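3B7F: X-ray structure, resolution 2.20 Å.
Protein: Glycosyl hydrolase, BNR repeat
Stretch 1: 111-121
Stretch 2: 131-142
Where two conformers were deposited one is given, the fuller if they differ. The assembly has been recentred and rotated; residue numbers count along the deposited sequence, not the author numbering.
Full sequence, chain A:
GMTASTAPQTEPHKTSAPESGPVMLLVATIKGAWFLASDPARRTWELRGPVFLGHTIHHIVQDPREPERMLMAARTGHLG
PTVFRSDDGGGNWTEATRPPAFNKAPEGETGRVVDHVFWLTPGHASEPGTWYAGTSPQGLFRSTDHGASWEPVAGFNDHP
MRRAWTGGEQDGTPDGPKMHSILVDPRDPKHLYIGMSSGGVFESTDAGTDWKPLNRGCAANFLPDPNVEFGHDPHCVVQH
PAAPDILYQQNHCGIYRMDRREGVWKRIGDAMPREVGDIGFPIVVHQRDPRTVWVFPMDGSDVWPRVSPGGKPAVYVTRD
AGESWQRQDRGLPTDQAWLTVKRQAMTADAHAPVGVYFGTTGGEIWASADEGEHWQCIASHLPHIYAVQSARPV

Stretch 1, residues 111-121: GRVVDHVFWLT
Stretch 2, residues 131-142: WYAGTSPQGLFR

How are the backbones paired? Strands 116-121 and 131-136 run antiparallel, their directions 140° apart, with extended phi/psi except at Phe118 (-96/-40). Thr121 pairs with Tyr132 (Thr121 N to Tyr132 O 2.9 Å, Tyr132 N to Thr121 O 2.8 Å), Trp119 with Gly134 (Trp119 N to Gly134 O 3.0 Å, Gly134 N to Trp119 O 2.8 Å), and His116 with Ser136 (His116 N to Ser136 O 3.2 Å, Ser136 N to His116 O 2.8 Å), all hydrogen bonds. Leu120-Ala133 and Val117-Thr135 are the non-hydrogen-bonded pairs.

What does the bulge change? The register slips by one between Val117 and Trp119, so Gly134 O also accepts Phe118 N at 2.7 Å. Phe118 (t, chi2 76°) starts toward the partner strand, but its ring leads away. Similarly, Ser136 O accepts Asp115 N at 2.7 Å as well as His116 N.

Which side chains pack on each face? Val117 (t) and Leu120 (m, t) share one face with Ala133, whose small methyl lies 4.0 Å from Val117 CG1 and 4.1 Å from Leu120 CD2, both measured to Ala133 CB. On the other, His116 takes p with chi2 -90°, laying its ring over Ser136: Ser136 CB is 3.6 Å from the His116 ring centroid. His116 ND1 donates to Asp115 OD2 at 2.7 Å, which fixes the ring. Trp119 (t, chi2 -77°) swings its indole away from the partner strand.

How does the loop end close? A cis peptide precedes Pro137, whose CD sits 3.1 Å from Val113 O. Thr135, at p, donates OG1 to Pro137 O at 2.8 Å, steadying the turn. Val114 (t) places CG2 3.9 Å from Phe141 CZ, an apolar contact. Arg112 (m, t, p, chi4 -171°) reaches over Pro137, and its NH2 makes a weak hydrogen bond to Gln138 O at 2.9 Å. Altogether 791 Å² is buried.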

# COMPACT_ATOMS: atom_id res chain seq x y z
N GLY A 111 4.20 26.62 -10.56
CA GLY A 111 4.86 25.42 -10.02
C GLY A 111 4.05 24.62 -8.98
O GLY A 111 3.26 25.21 -8.22
N ARG A 112 4.31 23.30 -8.92
CA ARG A 112 3.62 22.35 -8.02
C ARG A 112 4.27 22.26 -6.64
O ARG A 112 5.49 22.42 -6.51
CB ARG A 112 3.65 20.92 -8.56
CG ARG A 112 3.26 20.70 -10.00
CD ARG A 112 3.63 19.28 -10.44
NE ARG A 112 2.60 18.29 -10.16
CZ ARG A 112 2.75 16.97 -10.29
NH1 ARG A 112 3.91 16.43 -10.65
NH2 ARG A 112 1.72 16.18 -10.05
N VAL A 113 3.45 21.98 -5.62
CA VAL A 113 3.87 21.85 -4.23
C VAL A 113 3.44 20.49 -3.63
O VAL A 113 2.31 20.05 -3.84
CB VAL A 113 3.29 23.03 -3.38
CG1 VAL A 113 3.40 22.75 -1.88
CG2 VAL A 113 3.96 24.34 -3.75
N VAL A 114 4.36 19.85 -2.90
CA VAL A 114 4.12 18.57 -2.23
C VAL A 114 3.17 18.82 -1.05
O VAL A 114 3.48 19.61 -0.16
CB VAL A 114 5.45 17.89 -1.76
CG1 VAL A 114 5.19 16.71 -0.81
CG2 VAL A 114 6.31 17.44 -2.98
N ASP A 115 1.99 18.18 -1.09
CA ASP A 115 1.04 18.27 -0.00
C ASP A 115 1.45 17.30 1.09
O ASP A 115 1.52 17.68 2.25
CB ASP A 115 -0.39 17.97 -0.43
CG ASP A 115 -1.38 18.20 0.69
OD1 ASP A 115 -1.67 19.37 1.01
OD2 ASP A 115 -1.84 17.21 1.27
N HIS A 116 1.69 16.04 0.72
CA HIS A 116 2.18 15.04 1.67
C HIS A 116 2.89 13.89 0.98
O HIS A 116 2.65 13.61 -0.19
CB HIS A 116 1.05 14.53 2.58
CG HIS A 116 -0.09 13.88 1.87
ND1 HIS A 116 -1.19 14.57 1.42
CD2 HIS A 116 -0.33 12.58 1.58
CE1 HIS A 116 -2.04 13.74 0.85
NE2 HIS A 116 -1.53 12.52 0.93
N VAL A 117 3.81 13.26 1.71
CA VAL A 117 4.47 12.04 1.27
C VAL A 117 3.46 10.97 1.62
O VAL A 117 3.09 10.82 2.79
CB VAL A 117 5.80 11.80 1.97
CG1 VAL A 117 6.44 10.48 1.48
CG2 VAL A 117 6.73 12.99 1.76
N PHE A 118 3.00 10.24 0.62
CA PHE A 118 1.97 9.24 0.82
C PHE A 118 2.48 7.81 1.01
O PHE A 118 1.96 7.07 1.84
CB PHE A 118 1.02 9.27 -0.37
CG PHE A 118 -0.13 8.33 -0.24
CD1 PHE A 118 -1.18 8.64 0.59
CD2 PHE A 118 -0.17 7.15 -0.95
CE1 PHE A 118 -2.25 7.77 0.74
CE2 PHE A 118 -1.23 6.27 -0.79
CZ PHE A 118 -2.26 6.58 0.05
N TRP A 119 3.50 7.43 0.25
CA TRP A 119 4.01 6.07 0.20
C TRP A 119 5.51 6.01 0.23
O TRP A 119 6.14 6.77 -0.45
CB TRP A 119 3.57 5.48 -1.13
CG TRP A 119 3.77 4.03 -1.28
CD1 TRP A 119 4.93 3.36 -1.53
CD2 TRP A 119 2.74 3.06 -1.26
NE1 TRP A 119 4.68 2.01 -1.63
CE2 TRP A 119 3.33 1.80 -1.48
CE3 TRP A 119 1.36 3.12 -1.07
CZ2 TRP A 119 2.61 0.63 -1.51
CZ3 TRP A 119 0.63 1.96 -1.14
CH2 TRP A 119 1.26 0.73 -1.35
N LEU A 120 6.07 5.02 0.93
CA LEU A 120 7.50 4.80 1.08
C LEU A 120 7.81 3.35 0.69
O LEU A 120 7.14 2.43 1.16
CB LEU A 120 7.94 5.04 2.53
CG LEU A 120 7.91 6.46 3.11
CD1 LEU A 120 8.03 6.39 4.63
CD2 LEU A 120 9.00 7.33 2.47
N THR A 121 8.82 3.17 -0.14
CA THR A 121 9.26 1.83 -0.61
C THR A 121 10.77 1.70 -0.42
O THR A 121 11.50 2.56 -0.89
CB THR A 121 8.96 1.63 -2.10
OG1 THR A 121 7.55 1.64 -2.27
CG2 THR A 121 9.46 0.33 -2.60
N TRP A 131 15.79 4.41 -1.08
CA TRP A 131 14.33 4.34 -0.92
C TRP A 131 13.67 5.18 -1.99
O TRP A 131 14.30 6.06 -2.59
CB TRP A 131 13.88 4.95 0.41
CG TRP A 131 14.23 4.19 1.64
CD1 TRP A 131 15.45 4.09 2.20
CD2 TRP A 131 13.33 3.49 2.50
NE1 TRP A 131 15.39 3.33 3.34
CE2 TRP A 131 14.09 2.94 3.54
CE3 TRP A 131 11.94 3.24 2.48
CZ2 TRP A 131 13.52 2.18 4.57
CZ3 TRP A 131 11.38 2.48 3.49
CH2 TRP A 131 12.16 1.96 4.51
N TYR A 132 12.39 4.89 -2.24
CA TYR A 132 11.53 5.72 -3.09
C TYR A 132 10.39 6.25 -2.23
O TYR A 132 9.99 5.62 -1.28
CB TYR A 132 10.96 4.96 -4.27
CG TYR A 132 12.00 4.58 -5.28
CD1 TYR A 132 12.35 5.44 -6.32
CD2 TYR A 132 12.67 3.37 -5.17
CE1 TYR A 132 13.32 5.10 -7.22
CE2 TYR A 132 13.63 3.03 -6.06
CZ TYR A 132 13.96 3.89 -7.09
OH TYR A 132 14.94 3.49 -7.97
N ALA A 133 9.92 7.44 -2.57
CA ALA A 133 8.79 8.08 -1.94
C ALA A 133 7.80 8.53 -3.02
O ALA A 133 8.20 9.04 -4.08
CB ALA A 133 9.23 9.27 -1.12
N GLY A 134 6.51 8.31 -2.75
CA GLY A 134 5.41 8.75 -3.59
C GLY A 134 4.64 9.83 -2.83
O GLY A 134 4.34 9.65 -1.66
N THR A 135 4.31 10.93 -3.52
CA THR A 135 3.64 12.09 -2.95
C THR A 135 2.23 12.37 -3.48
O THR A 135 1.78 11.76 -4.44
CB THR A 135 4.48 13.41 -3.20
OG1 THR A 135 4.62 13.63 -4.62
CG2 THR A 135 5.87 13.36 -2.54
N SER A 136 1.56 13.31 -2.80
CA SER A 136 0.32 13.94 -3.24
C SER A 136 0.67 15.44 -3.40
O SER A 136 1.14 16.04 -2.45
CB SER A 136 -0.80 13.79 -2.22
OG SER A 136 -1.95 14.52 -2.65
N PRO A 137 0.51 16.03 -4.61
CA PRO A 137 0.08 15.44 -5.88
C PRO A 137 1.15 14.48 -6.42
O PRO A 137 2.23 14.39 -5.85
CB PRO A 137 -0.16 16.65 -6.78
CG PRO A 137 0.76 17.69 -6.26
CD PRO A 137 0.78 17.47 -4.76
N GLN A 138 0.85 13.78 -7.51
CA GLN A 138 1.71 12.69 -7.99
C GLN A 138 3.14 13.14 -8.23
O GLN A 138 3.39 14.10 -8.94
CB GLN A 138 1.15 11.99 -9.26
CG GLN A 138 -0.28 11.34 -9.20
CD GLN A 138 -1.40 12.29 -9.56
OE1 GLN A 138 -1.37 13.46 -9.16
NE2 GLN A 138 -2.41 11.79 -10.30
N GLY A 139 4.09 12.47 -7.58
CA GLY A 139 5.50 12.78 -7.72
C GLY A 139 6.27 11.62 -7.15
O GLY A 139 5.78 11.00 -6.20
N LEU A 140 7.41 11.31 -7.77
CA LEU A 140 8.30 10.22 -7.37
C LEU A 140 9.64 10.84 -6.96
O LEU A 140 10.20 11.65 -7.71
CB LEU A 140 8.52 9.24 -8.53
CG LEU A 140 9.31 7.95 -8.26
CD1 LEU A 140 8.55 7.01 -7.31
CD2 LEU A 140 9.66 7.26 -9.56
N PHE A 141 10.12 10.45 -5.79
CA PHE A 141 11.36 10.92 -5.20
C PHE A 141 12.22 9.74 -4.75
O PHE A 141 11.72 8.62 -4.56
CB PHE A 141 11.07 11.86 -4.01
CG PHE A 141 10.30 13.09 -4.40
CD1 PHE A 141 8.90 13.07 -4.48
CD2 PHE A 141 10.95 14.26 -4.70
CE1 PHE A 141 8.18 14.22 -4.86
CE2 PHE A 141 10.26 15.39 -5.09
CZ PHE A 141 8.87 15.38 -5.17
N ARG A 142 13.51 10.00 -4.59
CA ARG A 142 14.45 8.98 -4.20
C ARG A 142 15.46 9.50 -3.16
O ARG A 142 15.91 10.64 -3.22
CB ARG A 142 15.20 8.48 -5.43
CG ARG A 142 16.17 7.34 -5.16
CD ARG A 142 17.18 7.16 -6.26
NE ARG A 142 16.68 6.46 -7.43
CZ ARG A 142 16.62 6.91 -8.70
NH1 ARG A 142 17.03 8.14 -9.07
NH2 ARG A 142 16.13 6.09 -9.63